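Local coordinates for protein HTH-type transcriptional regulator PrpR (Mycobacterium tuberculosis, PDB 6D2S) that regulates transcription of the enzymes that break down short-chain fatty acids through the glyoxylate and methylcitrate cycles in the tubercle bacillus, at residues Glu164-Cys167 with His168-Thr172; Ser32-Thr36 with Gly37-Ile41. All coordinates share one frame; numbering follows the deposited sequence.

Interaction 1 of 2, residues Glu164-Cys167 with His168-Thr172; sequences ETVC and HRLST
Four successive i to i+4 backbone bonds run from Glu164-Cys167 to His168-Ser171, from the 2.9 Å pair of His168 N with Glu164 O to the more bent final one, in which Ser171 N meets Cys167 O at an N-H...O angle of 148°. On one side of this helix Val166 and Leu170, one turn apart, run alongside each other, with Val166 CG1 3.9 Å from Leu170 CD1. Val166 CG1 is anti to its own backbone N (chi1 176°), which brings that branch round beside the carbonyl carbon and forward to the leucine. Branched apolar residues suit this place, because Ile152 of the neighbouring helix packs on both. Helix 163-170 thus belongs to the helical packing of the IrrE N-terminal-like part, while Cys167, small enough for the buried side of the helix, meets Leu265 of strand 261-268 together with Leu170. Toward the C-terminal end, two hydroxyls reach back to carbonyls three residues earlier: Ser171 OG gives a bond of 2.7 Å to His168 O, and Thr172 OG1 one of 2.7 Å to Arg169 O, which also accepts from Thr172 N. Arg169 bends at chi2 (70°) and brings NH1 to 2.9 Å from Thr172 OG1, which lies somewhat out of the guanidinium plane. That hydroxyl therefore both gives and receives, and the buried arginine's charge is met by a salt bridge to Asp22.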
ATOM      1  N   GLU A 164      -0.201  -0.728  -7.482  1.00 12.80           N
ATOM      2  CA  GLU A 164      -1.098  -0.482  -6.356  1.00 14.75           C
ATOM      3  C   GLU A 164      -0.327  -0.280  -5.058  1.00 15.38           C
ATOM      4  O   GLU A 164      -0.822   0.402  -4.153  1.00 13.24           O
ATOM      5  CB  GLU A 164      -2.125  -1.613  -6.204  1.00 15.30           C
ATOM      6  CG  GLU A 164      -1.561  -2.948  -5.744  1.00 19.70           C
ATOM      7  CD  GLU A 164      -1.145  -3.847  -6.898  1.00 22.60           C
ATOM      8  OE1 GLU A 164      -0.689  -3.323  -7.949  1.00 18.72           O
ATOM      9  OE2 GLU A 164      -1.292  -5.083  -6.751  1.00 18.74           O
ATOM     10  N   THR A 165       0.878  -0.854  -4.948  1.00 11.83           N
ATOM     11  CA  THR A 165       1.693  -0.628  -3.757  1.00 11.40           C
ATOM     12  C   THR A 165       2.118   0.833  -3.662  1.00 12.24           C
ATOM     13  O   THR A 165       2.061   1.430  -2.582  1.00 11.32           O
ATOM     14  CB  THR A 165       2.910  -1.559  -3.776  1.00 14.72           C
ATOM     15  OG1 THR A 165       2.460  -2.915  -3.898  1.00 16.75           O
ATOM     16  CG2 THR A 165       3.741  -1.421  -2.492  1.00 14.26           C
ATOM     17  N   VAL A 166       2.524   1.427  -4.790  1.00  9.73           N
ATOM     18  CA  VAL A 166       2.826   2.861  -4.819  1.00  9.68           C
ATOM     19  C   VAL A 166       1.585   3.675  -4.474  1.00 11.33           C
ATOM     20  O   VAL A 166       1.642   4.603  -3.661  1.00 12.30           O
ATOM     21  CB  VAL A 166       3.379   3.277  -6.194  1.00 14.08           C
ATOM     22  CG1 VAL A 166       3.589   4.801  -6.238  1.00 10.38           C
ATOM     23  CG2 VAL A 166       4.697   2.535  -6.516  1.00 14.21           C
ATOM     24  N   CYS A 167       0.457   3.371  -5.125  1.00 11.90           N
ATOM     25  CA  CYS A 167      -0.761   4.158  -4.898  1.00 12.56           C
ATOM     26  C   CYS A 167      -1.171   4.115  -3.436  1.00 13.54           C
ATOM     27  O   CYS A 167      -1.530   5.139  -2.841  1.00 12.26           O
ATOM     28  CB  CYS A 167      -1.913   3.651  -5.759  1.00 12.89           C
ATOM     29  SG  CYS A 167      -1.776   4.018  -7.483  1.00 15.70           S
ATOM     30  N   HIS A 168      -1.158   2.926  -2.841  1.00 11.89           N
ATOM     31  CA  HIS A 168      -1.545   2.854  -1.442  1.00 12.89           C
ATOM     32  C   HIS A 168      -0.610   3.689  -0.585  1.00  8.65           C
ATOM     33  O   HIS A 168      -1.061   4.443   0.286  1.00 11.94           O
ATOM     34  CB  HIS A 168      -1.582   1.409  -0.947  1.00 17.88           C
ATOM     35  CG  HIS A 168      -2.159   1.290   0.428  1.00 27.94           C
ATOM     36  ND1 HIS A 168      -1.407   1.486   1.567  1.00 28.09           N
ATOM     37  CD2 HIS A 168      -3.425   1.054   0.849  1.00 33.20           C
ATOM     38  CE1 HIS A 168      -2.179   1.355   2.631  1.00 32.09           C
ATOM     39  NE2 HIS A 168      -3.408   1.094   2.222  1.00 34.68           N
ATOM     40  N   ARG A 169       0.700   3.600  -0.827  1.00 11.89           N
ATOM     41  CA  ARG A 169       1.621   4.401  -0.024  1.00 10.63           C
ATOM     42  C   ARG A 169       1.383   5.899  -0.217  1.00  8.51           C
ATOM     43  O   ARG A 169       1.446   6.676   0.747  1.00  9.88           O
ATOM     44  CB  ARG A 169       3.073   4.048  -0.352  1.00 10.95           C
ATOM     45  CG  ARG A 169       4.062   4.722   0.575  1.00 10.38           C
ATOM     46  CD  ARG A 169       3.996   4.128   2.000  1.00 11.42           C
ATOM     47  NE  ARG A 169       5.133   4.544   2.838  1.00 10.73           N
ATOM     48  CZ  ARG A 169       5.027   5.094   4.052  1.00 12.00           C
ATOM     49  NH1 ARG A 169       3.833   5.340   4.583  1.00 10.98           N
ATOM     50  NH2 ARG A 169       6.126   5.396   4.745  1.00  9.37           N
ATOM     51  N   LEU A 170       1.136   6.335  -1.452  1.00 10.12           N
ATOM     52  CA  LEU A 170       0.859   7.757  -1.661  1.00 12.50           C
ATOM     53  C   LEU A 170      -0.343   8.202  -0.829  1.00 11.57           C
ATOM     54  O   LEU A 170      -0.370   9.325  -0.304  1.00 12.14           O
ATOM     55  CB  LEU A 170       0.626   8.045  -3.151  1.00  9.60           C
ATOM     56  CG  LEU A 170       1.848   7.954  -4.075  1.00 12.49           C
ATOM     57  CD1 LEU A 170       1.420   8.002  -5.546  1.00 12.08           C
ATOM     58  CD2 LEU A 170       2.813   9.111  -3.777  1.00 11.49           C
ATOM     59  N   SER A 171      -1.322   7.325  -0.666  1.00 11.14           N
ATOM     60  CA  SER A 171      -2.519   7.655   0.104  1.00 12.23           C
ATOM     61  C   SER A 171      -2.285   7.649   1.616  1.00 13.31           C
ATOM     62  O   SER A 171      -3.208   7.998   2.364  1.00 13.12           O
ATOM     63  CB  SER A 171      -3.656   6.685  -0.240  1.00 14.99           C
ATOM     64  OG  SER A 171      -3.523   5.448   0.455  1.00 15.57           O
ATOM     65  N   THR A 172      -1.100   7.269   2.084  1.00 10.92           N
ATOM     66  CA  THR A 172      -0.783   7.292   3.510  1.00 10.60           C
ATOM     67  C   THR A 172       0.083   8.477   3.920  1.00 11.12           C
ATOM     68  O   THR A 172       0.486   8.541   5.084  1.00 10.51           O
ATOM     69  CB  THR A 172      -0.057   5.999   3.945  1.00 12.70           C
ATOM     70  OG1 THR A 172       1.250   5.934   3.337  1.00 11.69           O
ATOM     71  CG2 THR A 172      -0.873   4.755   3.571  1.00 13.19           C
TER

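Interaction 2 of 2, residues Ser32-Thr36 with Gly37-Ile41. With EDO (1,2-ethanediol), chain H.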
ATOM      1  N   SER A  32      19.297  -0.326  10.188  1.00 26.93           N
ATOM      2  CA  SER A  32      19.876  -1.568   9.700  1.00 28.07           C
ATOM      3  C   SER A  32      20.669  -1.371   8.415  1.00 31.17           C
ATOM      4  O   SER A  32      21.179  -2.348   7.862  1.00 36.61           O
ATOM      5  CB  SER A  32      18.779  -2.630   9.508  1.00 27.42           C
ATOM      6  OG  SER A  32      17.860  -2.258   8.502  1.00 36.98           O
ATOM      7  N   GLY A  33      20.797  -0.136   7.939  1.00 32.38           N
ATOM      8  CA  GLY A  33      21.606   0.130   6.762  1.00 32.41           C
ATOM      9  C   GLY A  33      21.001  -0.345   5.459  1.00 33.89           C
ATOM     10  O   GLY A  33      21.738  -0.597   4.501  1.00 30.83           O
ATOM     11  N   MET A  34      19.675  -0.461   5.396  1.00 27.86           N
ATOM     12  CA  MET A  34      19.004  -0.856   4.165  1.00 27.16           C
ATOM     13  C   MET A  34      19.214   0.190   3.078  1.00 23.94           C
ATOM     14  O   MET A  34      19.425   1.376   3.348  1.00 23.16           O
ATOM     15  CB  MET A  34      17.500  -1.032   4.400  1.00 27.45           C
ATOM     16  CG  MET A  34      17.118  -1.991   5.527  1.00 34.01           C
ATOM     17  SD  MET A  34      16.918  -3.685   4.960  1.00 32.08           S
ATOM     18  CE  MET A  34      17.175  -4.590   6.483  1.00 36.99           C
ATOM     19  N   ARG A  35      19.127  -0.260   1.833  1.00 23.18           N
ATOM     20  CA  ARG A  35      19.122   0.629   0.684  1.00 30.93           C
ATOM     21  C   ARG A  35      18.076   0.132  -0.298  1.00 28.09           C
ATOM     22  O   ARG A  35      17.888  -1.078  -0.460  1.00 20.99           O
ATOM     23  CB  ARG A  35      20.501   0.692   0.011  1.00 42.31           C
ATOM     24  CG  ARG A  35      20.989  -0.643  -0.518  1.00 56.29           C
ATOM     25  CD  ARG A  35      22.399  -0.534  -1.080  1.00 68.92           C
ATOM     26  NE  ARG A  35      22.457   0.345  -2.245  1.00 77.93           N
ATOM     27  CZ  ARG A  35      23.579   0.677  -2.875  1.00 83.29           C
ATOM     28  NH1 ARG A  35      24.745   0.206  -2.454  1.00 84.97           N
ATOM     29  NH2 ARG A  35      23.535   1.484  -3.928  1.00 86.24           N
ATOM     30  N   THR A  36      17.379   1.073  -0.933  1.00 23.27           N
ATOM     31  CA  THR A  36      16.379   0.710  -1.924  1.00 24.77           C
ATOM     32  C   THR A  36      16.999  -0.160  -3.013  1.00 25.72           C
ATOM     33  O   THR A  36      18.140   0.052  -3.431  1.00 29.52           O
ATOM     34  CB  THR A  36      15.755   1.976  -2.522  1.00 28.81           C
ATOM     35  OG1 THR A  36      15.038   2.670  -1.491  1.00 32.42           O
ATOM     36  CG2 THR A  36      14.791   1.623  -3.646  1.00 28.00           C
ATOM     37  N   GLY A  37      16.256  -1.180  -3.440  1.00 25.54           N
ATOM     38  CA  GLY A  37      16.780  -2.109  -4.424  1.00 26.86           C
ATOM     39  C   GLY A  37      17.272  -3.409  -3.821  1.00 28.75           C
ATOM     40  O   GLY A  37      18.215  -3.417  -3.023  1.00 27.60           O
ATOM     41  N   GLY A  38      16.647  -4.520  -4.198  1.00 27.81           N
ATOM     42  CA  GLY A  38      17.029  -5.795  -3.623  1.00 25.58           C
ATOM     43  C   GLY A  38      16.705  -5.909  -2.148  1.00 23.38           C
ATOM     44  O   GLY A  38      17.453  -6.552  -1.401  1.00 22.10           O
ATOM     45  N   LEU A  39      15.599  -5.301  -1.706  1.00 17.14           N
ATOM     46  CA  LEU A  39      15.248  -5.353  -0.294  1.00 19.38           C
ATOM     47  C   LEU A  39      14.861  -6.750   0.155  1.00 17.42           C
ATOM     48  O   LEU A  39      14.899  -7.022   1.359  1.00 17.80           O
ATOM     49  CB  LEU A  39      14.089  -4.403   0.022  1.00 17.46           C
ATOM     50  CG  LEU A  39      14.344  -3.008   0.591  1.00 30.40           C
ATOM     51  CD1 LEU A  39      13.008  -2.443   1.099  1.00 24.91           C
ATOM     52  CD2 LEU A  39      15.390  -2.978   1.692  1.00 22.18           C
ATOM     53  N   ASP A  40      14.477  -7.632  -0.774  1.00 16.82           N
ATOM     54  CA  ASP A  40      14.117  -8.986  -0.369  1.00 19.80           C
ATOM     55  C   ASP A  40      15.305  -9.706   0.263  1.00 21.90           C
ATOM     56  O   ASP A  40      15.158 -10.355   1.308  1.00 20.93           O
ATOM     57  CB  ASP A  40      13.544  -9.776  -1.554  1.00 21.24           C
ATOM     58  CG  ASP A  40      14.450  -9.778  -2.785  1.00 27.56           C
ATOM     59  OD1 ASP A  40      15.205  -8.804  -3.016  1.00 25.88           O
ATOM     60  OD2 ASP A  40      14.371 -10.764  -3.548  1.00 26.38           O
ATOM     61  N   ILE A  41      16.498  -9.568  -0.330  1.00 16.57           N
ATOM     62  CA  ILE A  41      17.688 -10.191   0.240  1.00 18.59           C
ATOM     63  C   ILE A  41      18.076  -9.512   1.547  1.00 20.09           C
ATOM     64  O   ILE A  41      18.494 -10.170   2.508  1.00 21.23           O
ATOM     65  CB  ILE A  41      18.851 -10.142  -0.775  1.00 24.35           C
ATOM     66  CG1 ILE A  41      18.365 -10.557  -2.166  1.00 32.52           C
ATOM     67  CG2 ILE A  41      20.000 -11.020  -0.307  1.00 32.70           C
ATOM     68  CD1 ILE A  41      17.765 -11.954  -2.216  1.00 36.06           C
TER
HETATM   69  C1  EDO H 507      12.841  -4.644  -3.998  1.00 30.45           C
HETATM   70  O1  EDO H 507      13.742  -3.898  -3.229  1.00 27.90           O
HETATM   71  C2  EDO H 507      13.068  -4.437  -5.497  1.00 31.88           C
HETATM   72  O2  EDO H 507      14.333  -4.894  -5.892  1.00 32.32           O
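Met34 SD and Leu39 CD2 meet at 3.7 Å across a helix-loop-helix connection that leaves helix 19-31 through a Schellman motif at Gly33 and enters helix 39-51 through Gly38 at the N-cap. The methionine and leucine side chains run roughly perpendicular to each other, and Leu39 CD2 also lies 3.9 Å from Met34 CB. The bend of the methionine at chi2 (-90°) brings its sulfur to the same methyl. Flexible, unbranched methionine suits a seam of this shape, since it can fold over a neighbour while Phe29, Leu46 and Phe134 touch it from the surrounding helices. Leu39 CD2 further comes to 3.8 Å from Arg35 O, a carbonyl whose polar need is met by Gln42 NE2, from the first turn of helix 39-51. Glycines fit the bend: Gly33 and Gly38 both have positive phi, and at Gly37 (phi 101°) a side chain would run into the carbonyl O of Thr36. Thr36 turns its OG1 to Glu140, tying the loop to helix 138-147. The first amide N-H groups of a helix have no carbonyl four residues back to bond within it; here an ethanediol molecule, probably from the crystallisation liquor, accepts from two N-H groups at the start of helix 39-51, its O2 2.9 Å from Gly38 N and its O1 2.8 Å from Leu39 N in a nearly straight bond of 169°.

How the interactions relate
Interaction 2 comes first along the chain, at the surface junction of helices 19-31 and 39-51; interaction 1 follows more than a hundred residues later on helix 163-170, buried near the middle of the folded chain. Their centres lie 19 Å apart and their nearest atoms about 10 Å, so they do not touch. Helices 138-147 and 19-31 each reach both: Phe141 of the first packs on Arg169 and Leu170, and Phe29 of the second on Leu39. This fragment of the regulator holds the IrrE-like part and the C-terminal, GAF-related part. Interaction 1 stands where the helices meet the five-stranded antiparallel sheet, probably helping to join the two parts, while interaction 2 lies at the surface of the helical part.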